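Local coordinates for Tle cognate immunity protein 4 C-terminal domain-containing protein (Pseudomonas aeruginosa PAO1, PDB 4R1D) that binds the type VI secretion lipase effector Tle4 as its cognate immunity protein, and so probably protects the producing bacterium from it, at residues V99-W110 / I125-S135; E140-C148 / D293-S301. All coordinates share one frame; numbering follows the deposited sequence.

Interaction 1: residues V99-W110 / I125-S135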
# COMPACT_ATOMS: atom_id res chain seq x y z
N VAL B 99 13.83 9.81 24.19
CA VAL B 99 13.42 10.72 25.25
C VAL B 99 12.84 9.92 26.41
O VAL B 99 12.24 8.86 26.20
CB VAL B 99 12.40 11.76 24.75
CG1 VAL B 99 11.11 11.09 24.27
CG2 VAL B 99 12.11 12.81 25.82
N THR B 100 13.04 10.42 27.62
CA THR B 100 12.60 9.71 28.82
C THR B 100 11.61 10.54 29.63
O THR B 100 11.68 11.76 29.65
CB THR B 100 13.81 9.38 29.71
OG1 THR B 100 14.54 10.58 29.99
CG2 THR B 100 14.72 8.40 29.00
N SER B 101 10.69 9.86 30.30
CA SER B 101 9.74 10.54 31.17
C SER B 101 10.40 10.84 32.52
O SER B 101 11.40 10.21 32.88
CB SER B 101 8.51 9.66 31.38
OG SER B 101 8.91 8.36 31.79
N LYS B 102 9.84 11.81 33.23
CA LYS B 102 10.30 12.14 34.58
C LYS B 102 9.08 12.31 35.48
O LYS B 102 8.01 12.72 35.03
CB LYS B 102 11.11 13.44 34.58
CG LYS B 102 12.24 13.46 33.57
CD LYS B 102 13.19 12.30 33.77
CE LYS B 102 13.97 12.00 32.49
NZ LYS B 102 14.89 10.85 32.66
N PRO B 103 9.25 12.02 36.78
CA PRO B 103 10.50 11.57 37.40
C PRO B 103 10.72 10.06 37.31
O PRO B 103 11.85 9.61 37.51
CB PRO B 103 10.33 11.98 38.88
CG PRO B 103 8.86 11.99 39.09
CD PRO B 103 8.27 12.49 37.79
N THR B 104 9.67 9.29 37.04
CA THR B 104 9.85 7.87 36.81
C THR B 104 10.33 7.64 35.39
O THR B 104 9.71 8.07 34.42
CB THR B 104 8.57 7.05 37.06
OG1 THR B 104 8.24 7.08 38.45
CG2 THR B 104 8.78 5.60 36.65
N TRP B 105 11.45 6.94 35.27
CA TRP B 105 12.10 6.71 33.99
C TRP B 105 11.33 5.73 33.11
O TRP B 105 11.01 4.62 33.53
CB TRP B 105 13.50 6.17 34.26
CG TRP B 105 14.44 6.20 33.10
CD1 TRP B 105 15.31 7.21 32.78
CD2 TRP B 105 14.64 5.17 32.14
NE1 TRP B 105 16.03 6.87 31.66
CE2 TRP B 105 15.64 5.62 31.25
CE3 TRP B 105 14.07 3.91 31.94
CZ2 TRP B 105 16.07 4.86 30.18
CZ3 TRP B 105 14.50 3.16 30.87
CH2 TRP B 105 15.50 3.63 30.00
N HIS B 106 11.00 6.17 31.89
CA HIS B 106 10.54 5.28 30.83
C HIS B 106 11.14 5.83 29.56
O HIS B 106 11.30 7.05 29.42
CB HIS B 106 9.01 5.31 30.68
CG HIS B 106 8.27 4.93 31.93
ND1 HIS B 106 8.25 3.64 32.42
CD2 HIS B 106 7.52 5.67 32.78
CE1 HIS B 106 7.52 3.60 33.52
NE2 HIS B 106 7.07 4.82 33.76
N VAL B 107 11.46 4.95 28.63
CA VAL B 107 12.12 5.36 27.39
C VAL B 107 11.19 5.36 26.19
O VAL B 107 10.33 4.50 26.08
CB VAL B 107 13.31 4.44 27.09
CG1 VAL B 107 13.39 4.13 25.62
CG2 VAL B 107 14.57 5.09 27.55
N TYR B 108 11.36 6.33 25.30
CA TYR B 108 10.57 6.42 24.08
C TYR B 108 11.43 6.73 22.87
O TYR B 108 12.43 7.45 22.99
CB TYR B 108 9.50 7.52 24.22
CG TYR B 108 8.62 7.30 25.42
CD1 TYR B 108 7.37 6.71 25.30
CD2 TYR B 108 9.07 7.65 26.69
CE1 TYR B 108 6.58 6.50 26.40
CE2 TYR B 108 8.29 7.44 27.79
CZ TYR B 108 7.05 6.87 27.65
OH TYR B 108 6.28 6.67 28.78
N ARG B 109 11.02 6.21 21.72
CA ARG B 109 11.66 6.55 20.46
C ARG B 109 10.67 7.35 19.61
O ARG B 109 9.53 6.94 19.46
CB ARG B 109 12.07 5.29 19.70
CG ARG B 109 12.75 5.58 18.38
CD ARG B 109 13.01 4.30 17.59
NE ARG B 109 14.02 4.52 16.56
CZ ARG B 109 14.41 3.59 15.69
NH1 ARG B 109 13.86 2.39 15.70
NH2 ARG B 109 15.36 3.87 14.80
N TRP B 110 11.11 8.48 19.08
CA TRP B 110 10.25 9.32 18.27
C TRP B 110 11.04 9.75 17.05
O TRP B 110 11.85 10.69 17.11
CB TRP B 110 9.76 10.52 19.07
CG TRP B 110 8.88 11.45 18.26
CD1 TRP B 110 7.81 11.10 17.48
CD2 TRP B 110 9.01 12.87 18.16
NE1 TRP B 110 7.26 12.23 16.90
CE2 TRP B 110 7.98 13.33 17.30
CE3 TRP B 110 9.89 13.80 18.72
CZ2 TRP B 110 7.81 14.67 16.99
CZ3 TRP B 110 9.72 15.16 18.40
CH2 TRP B 110 8.69 15.57 17.55
N ILE B 125 11.56 21.70 19.34
CA ILE B 125 10.43 20.82 19.62
C ILE B 125 10.86 19.64 20.51
O ILE B 125 10.18 19.30 21.47
CB ILE B 125 9.75 20.31 18.32
CG1 ILE B 125 8.98 21.44 17.65
CG2 ILE B 125 8.80 19.16 18.64
CD1 ILE B 125 8.47 21.09 16.26
N SER B 126 12.00 19.03 20.18
CA SER B 126 12.53 17.92 20.97
C SER B 126 13.00 18.37 22.35
O SER B 126 12.79 17.67 23.34
CB SER B 126 13.67 17.22 20.23
OG SER B 126 13.16 16.43 19.16
N ARG B 127 13.62 19.55 22.43
CA ARG B 127 13.97 20.14 23.72
C ARG B 127 12.72 20.25 24.59
O ARG B 127 12.72 19.88 25.77
CB ARG B 127 14.56 21.54 23.56
CG ARG B 127 15.62 21.70 22.48
CD ARG B 127 17.02 21.62 23.04
NE ARG B 127 17.20 22.41 24.26
CZ ARG B 127 18.26 22.29 25.05
NH1 ARG B 127 19.22 21.43 24.74
NH2 ARG B 127 18.36 23.01 26.16
N ALA B 128 11.66 20.79 24.01
CA ALA B 128 10.41 21.02 24.73
C ALA B 128 9.77 19.69 25.13
O ALA B 128 9.25 19.56 26.24
CB ALA B 128 9.45 21.86 23.89
N LEU B 129 9.81 18.72 24.23
CA LEU B 129 9.30 17.38 24.54
C LEU B 129 9.98 16.81 25.77
O LEU B 129 9.33 16.25 26.66
CB LEU B 129 9.49 16.43 23.35
CG LEU B 129 8.97 15.00 23.56
CD1 LEU B 129 7.51 15.00 24.02
CD2 LEU B 129 9.13 14.15 22.30
N ALA B 130 11.30 16.96 25.84
CA ALA B 130 12.07 16.39 26.95
C ALA B 130 11.76 17.10 28.27
O ALA B 130 11.81 16.48 29.34
CB ALA B 130 13.56 16.43 26.65
N ARG B 131 11.45 18.38 28.20
CA ARG B 131 10.99 19.12 29.38
C ARG B 131 9.60 18.68 29.82
O ARG B 131 9.32 18.64 31.01
CB ARG B 131 10.96 20.63 29.12
CG ARG B 131 12.33 21.27 28.96
CD ARG B 131 12.24 22.79 29.03
NE ARG B 131 11.48 23.37 27.93
CZ ARG B 131 12.00 23.73 26.76
NH1 ARG B 131 13.30 23.57 26.54
NH2 ARG B 131 11.23 24.26 25.82
N ASN B 132 8.74 18.35 28.85
CA ASN B 132 7.32 18.15 29.13
C ASN B 132 6.88 16.69 29.36
O ASN B 132 5.73 16.45 29.74
CB ASN B 132 6.46 18.73 28.00
CG ASN B 132 6.69 20.22 27.78
OD1 ASN B 132 7.08 20.96 28.69
ND2 ASN B 132 6.42 20.68 26.56
N LEU B 133 7.76 15.73 29.13
CA LEU B 133 7.35 14.32 29.21
C LEU B 133 7.28 13.85 30.67
O LEU B 133 8.30 13.62 31.30
CB LEU B 133 8.28 13.42 28.39
CG LEU B 133 7.76 12.00 28.14
CD1 LEU B 133 6.38 12.03 27.50
CD2 LEU B 133 8.73 11.20 27.28
N ARG B 134 6.06 13.70 31.19
CA ARG B 134 5.86 13.38 32.61
C ARG B 134 5.40 11.93 32.75
O ARG B 134 4.53 11.48 32.01
CB ARG B 134 4.78 14.28 33.21
CG ARG B 134 5.03 15.77 33.09
CD ARG B 134 5.90 16.31 34.22
NE ARG B 134 5.61 17.72 34.47
CZ ARG B 134 6.26 18.73 33.90
NH1 ARG B 134 7.25 18.50 33.04
NH2 ARG B 134 5.93 19.98 34.19
N SER B 135 5.97 11.21 33.70
CA SER B 135 5.55 9.83 33.93
C SER B 135 4.18 9.75 34.62
O SER B 135 3.78 10.67 35.35
CB SER B 135 6.60 9.10 34.78
OG SER B 135 6.83 9.84 35.97
O HOH W 1 12.96 14.07 29.94
O HOH W 2 5.28 8.87 38.06

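Interaction 2: residues E140-C148 / D293-S301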
# COMPACT_ATOMS: atom_id res chain seq x y z
N GLU B 140 -3.23 5.71 35.69
CA GLU B 140 -3.36 6.97 36.41
C GLU B 140 -3.93 8.05 35.50
O GLU B 140 -3.43 8.25 34.39
CB GLU B 140 -2.00 7.40 36.97
CG GLU B 140 -2.07 8.66 37.80
CD GLU B 140 -0.70 9.11 38.29
OE1 GLU B 140 0.33 8.59 37.80
OE2 GLU B 140 -0.66 9.98 39.17
N ILE B 141 -4.95 8.75 35.98
CA ILE B 141 -5.58 9.83 35.22
C ILE B 141 -5.03 11.18 35.68
O ILE B 141 -5.33 11.64 36.78
CB ILE B 141 -7.10 9.82 35.43
CG1 ILE B 141 -7.67 8.45 35.04
CG2 ILE B 141 -7.77 10.97 34.67
CD1 ILE B 141 -9.19 8.32 35.23
N PRO B 142 -4.22 11.83 34.84
CA PRO B 142 -3.59 13.09 35.26
C PRO B 142 -4.60 14.23 35.38
O PRO B 142 -5.46 14.38 34.52
CB PRO B 142 -2.60 13.39 34.13
CG PRO B 142 -2.38 12.07 33.45
CD PRO B 142 -3.69 11.36 33.55
N SER B 143 -4.49 15.03 36.44
CA SER B 143 -5.33 16.20 36.55
C SER B 143 -4.68 17.41 35.87
O SER B 143 -5.34 18.41 35.61
CB SER B 143 -5.63 16.51 38.03
OG SER B 143 -4.44 16.81 38.73
N GLU B 144 -3.38 17.31 35.59
CA GLU B 144 -2.67 18.33 34.82
C GLU B 144 -3.03 18.20 33.33
O GLU B 144 -3.28 17.10 32.86
CB GLU B 144 -1.16 18.18 35.02
CG GLU B 144 -0.30 18.96 34.01
CD GLU B 144 1.20 18.93 34.34
OE1 GLU B 144 1.70 17.94 34.90
OE2 GLU B 144 1.89 19.92 34.02
N PRO B 145 -3.07 19.32 32.60
CA PRO B 145 -3.32 19.28 31.15
C PRO B 145 -2.20 18.52 30.44
O PRO B 145 -1.04 18.60 30.86
CB PRO B 145 -3.27 20.75 30.74
CG PRO B 145 -3.60 21.52 31.99
CD PRO B 145 -3.01 20.71 33.11
N GLY B 146 -2.54 17.80 29.38
CA GLY B 146 -1.52 17.12 28.60
C GLY B 146 -2.04 15.95 27.79
O GLY B 146 -3.19 15.55 27.94
N PHE B 147 -1.16 15.40 26.95
CA PHE B 147 -1.49 14.34 26.01
C PHE B 147 -0.96 13.00 26.53
O PHE B 147 0.25 12.79 26.58
CB PHE B 147 -0.88 14.70 24.65
CG PHE B 147 -1.25 13.76 23.54
CD1 PHE B 147 -2.41 13.96 22.80
CD2 PHE B 147 -0.44 12.69 23.22
CE1 PHE B 147 -2.75 13.10 21.77
CE2 PHE B 147 -0.78 11.83 22.19
CZ PHE B 147 -1.93 12.04 21.47
N CYS B 148 -1.86 12.11 26.92
CA CYS B 148 -1.46 10.85 27.53
C CYS B 148 -1.00 9.84 26.50
O CYS B 148 -1.65 9.66 25.48
CB CYS B 148 -2.60 10.25 28.35
SG CYS B 148 -2.90 11.10 29.94
N ASP B 293 -20.76 6.44 24.54
CA ASP B 293 -21.28 7.39 25.51
C ASP B 293 -20.29 7.66 26.66
O ASP B 293 -20.50 8.58 27.44
CB ASP B 293 -22.63 6.92 26.06
CG ASP B 293 -23.75 7.11 25.06
OD1 ASP B 293 -23.66 8.01 24.20
OD2 ASP B 293 -24.74 6.35 25.15
N SER B 294 -19.22 6.87 26.74
CA SER B 294 -18.20 7.08 27.77
C SER B 294 -17.06 7.99 27.31
O SER B 294 -16.16 8.30 28.09
CB SER B 294 -17.64 5.74 28.25
OG SER B 294 -16.63 5.24 27.38
N ILE B 295 -17.08 8.41 26.05
CA ILE B 295 -16.02 9.26 25.51
C ILE B 295 -16.14 10.69 26.01
O ILE B 295 -17.18 11.33 25.83
CB ILE B 295 -16.04 9.28 23.97
CG1 ILE B 295 -15.89 7.85 23.42
CG2 ILE B 295 -15.01 10.26 23.42
CD1 ILE B 295 -16.07 7.75 21.90
N ARG B 296 -15.08 11.19 26.63
CA ARG B 296 -15.05 12.58 27.07
C ARG B 296 -13.63 13.12 27.18
O ARG B 296 -12.68 12.37 27.40
CB ARG B 296 -15.81 12.77 28.39
CG ARG B 296 -15.11 12.26 29.65
CD ARG B 296 -15.25 10.76 29.81
NE ARG B 296 -14.96 10.32 31.18
CZ ARG B 296 -14.96 9.06 31.58
NH1 ARG B 296 -15.22 8.08 30.72
NH2 ARG B 296 -14.70 8.76 32.85
N VAL B 297 -13.48 14.43 27.01
CA VAL B 297 -12.22 15.10 27.22
C VAL B 297 -11.83 14.89 28.67
O VAL B 297 -12.67 14.97 29.56
CB VAL B 297 -12.34 16.61 26.97
CG1 VAL B 297 -11.03 17.31 27.30
CG2 VAL B 297 -12.74 16.88 25.54
N ARG B 298 -10.56 14.61 28.92
CA ARG B 298 -10.09 14.42 30.28
C ARG B 298 -10.21 15.74 31.02
O ARG B 298 -9.63 16.74 30.59
CB ARG B 298 -8.63 13.95 30.29
CG ARG B 298 -8.13 13.57 31.69
CD ARG B 298 -6.69 13.06 31.67
NE ARG B 298 -5.72 14.15 31.63
CZ ARG B 298 -5.05 14.52 30.55
NH1 ARG B 298 -5.23 13.88 29.39
NH2 ARG B 298 -4.17 15.52 30.63
N PRO B 299 -10.96 15.76 32.14
CA PRO B 299 -11.02 17.00 32.93
C PRO B 299 -9.64 17.36 33.46
O PRO B 299 -8.96 16.48 34.00
CB PRO B 299 -11.94 16.63 34.10
CG PRO B 299 -12.73 15.46 33.62
CD PRO B 299 -11.80 14.70 32.71
N THR B 300 -9.23 18.62 33.32
CA THR B 300 -7.93 19.04 33.82
C THR B 300 -8.04 20.37 34.54
O THR B 300 -9.09 21.01 34.52
CB THR B 300 -6.88 19.17 32.70
OG1 THR B 300 -7.29 20.18 31.77
CG2 THR B 300 -6.70 17.85 31.96
N SER B 301 -6.95 20.80 35.16
CA SER B 301 -6.92 22.08 35.85
C SER B 301 -6.59 23.21 34.89
O SER B 301 -6.58 24.38 35.29
CB SER B 301 -5.88 22.03 36.98
OG SER B 301 -4.66 21.54 36.49

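Interaction 1: residues V99-W110 / I125-S135
Leu133, Val99 and Tyr108 meet where a beta hairpin, strands 92-100 and 107-115, is covered by helix 119-132 and the short strand 133-135 that follows it. The axes of 107-110 and 125-132 run nearly antiparallel, at 158° and 12.1 Å apart, so the helix lies lengthwise over the hairpin.

Most of the apolar contact centres on Leu133, Val99 and Trp110. Leu133 has CG anti to its backbone nitrogen (chi1 -166°), which carries CD2 in to 3.6 Å from Tyr108 CD2, oblique to the ring. Val99 divides its two branches: CG1 faces the CD2 methyls of Leu129 and Leu133, while CG2 sits 3.8 Å from Ala130 CA. Trp110 offers an edge of its indole, CH2 lying 3.8 Å from Ile125 CG2, and Leu129 CD2 comes in obliquely beside it. The polar ends of these aromatics are held from outside: Tyr108 OH by Asp150 O, and Trp110 NE1 by Leu30 O. Arg397 of the partner chain makes a cation-pi contact with Trp110.

Polar contacts gather at the hairpin turn. A single beta bridge joins Lys102 and Arg134: Lys102 N donates to Leu133 O at 3.1 Å, and Ser135 N donates to Lys102 O at 2.9 Å. A water 2.7 Å from both Thr100 O and Ala130 O spans the strand and the helix. Ser135 also folds its side chain against the turn, with CB at the edge of the His106 ring and OG accepting Thr104 N at 3.1 Å.

Interaction 2: residues E140-C148 / D293-S301
Arg298 lays one face of its guanidinium group against Pro142 CG and Cys148 SG, with Cys148 SG 3.7 Å from Arg298 NH1. The aliphatic part of the same side chain slides past Ile141, whose CG2 is 3.8 Å from Arg298 CD. A bend at chi3 (81°) turns the flat group so that its edge meets the backbone of 142-146.

Four hydrogen bonds fix that edge on three carbonyls. Arg298 NE reaches Pro142 O at 2.9 Å. Arg298 NH2 reaches Glu144 O at 2.9 Å within the carbonyl plane, and NH1 and NH2 together grip Gly146 O end-on from one face of its peptide. All three oxygens lie in or near the guanidinium plane, which restrains its rotation.

Further along, Ser301 N donates to Ser143 O at 2.9 Å, and Thr300 CG2 packs 3.8 Å from Pro145 CA. The Glu144 carboxylate is hydrogen-bonded through OE1 to Tyr153 OH. Backbone bonds from Cys148 to Gly12 and from Arg298 to Arg13 place both segments beside the 7-11/14-18 hairpin. The whole is a buried arginine whose guanidinium group bonds several main-chain carbonyls of a loop, tying the last ordered residues, 298-301, which follow strand 296-297, to the loop entering strand 146-149.

The two contacts reach opposite outer strands of one small antiparallel sheet, 133-135 for interaction 1 and 146-149 for interaction 2, with 152-155 between them. Their centres are 19 Å apart, and they touch directly where Arg134 NE comes within 3.9 Å of Glu144 OE1, too long for more than a weak attraction. Interaction 1, within the N-terminal domain of the family, is the larger (605 Å² buried against 388 Å²) and the more buried: mainly aliphatic and aromatic side chains, with backbone pairing at one end. Interaction 2, within the C-terminal domain, has more exposed residues and depends on one buried arginine bound to carbonyls. Of the two, interaction 1 alone touches the partner chain.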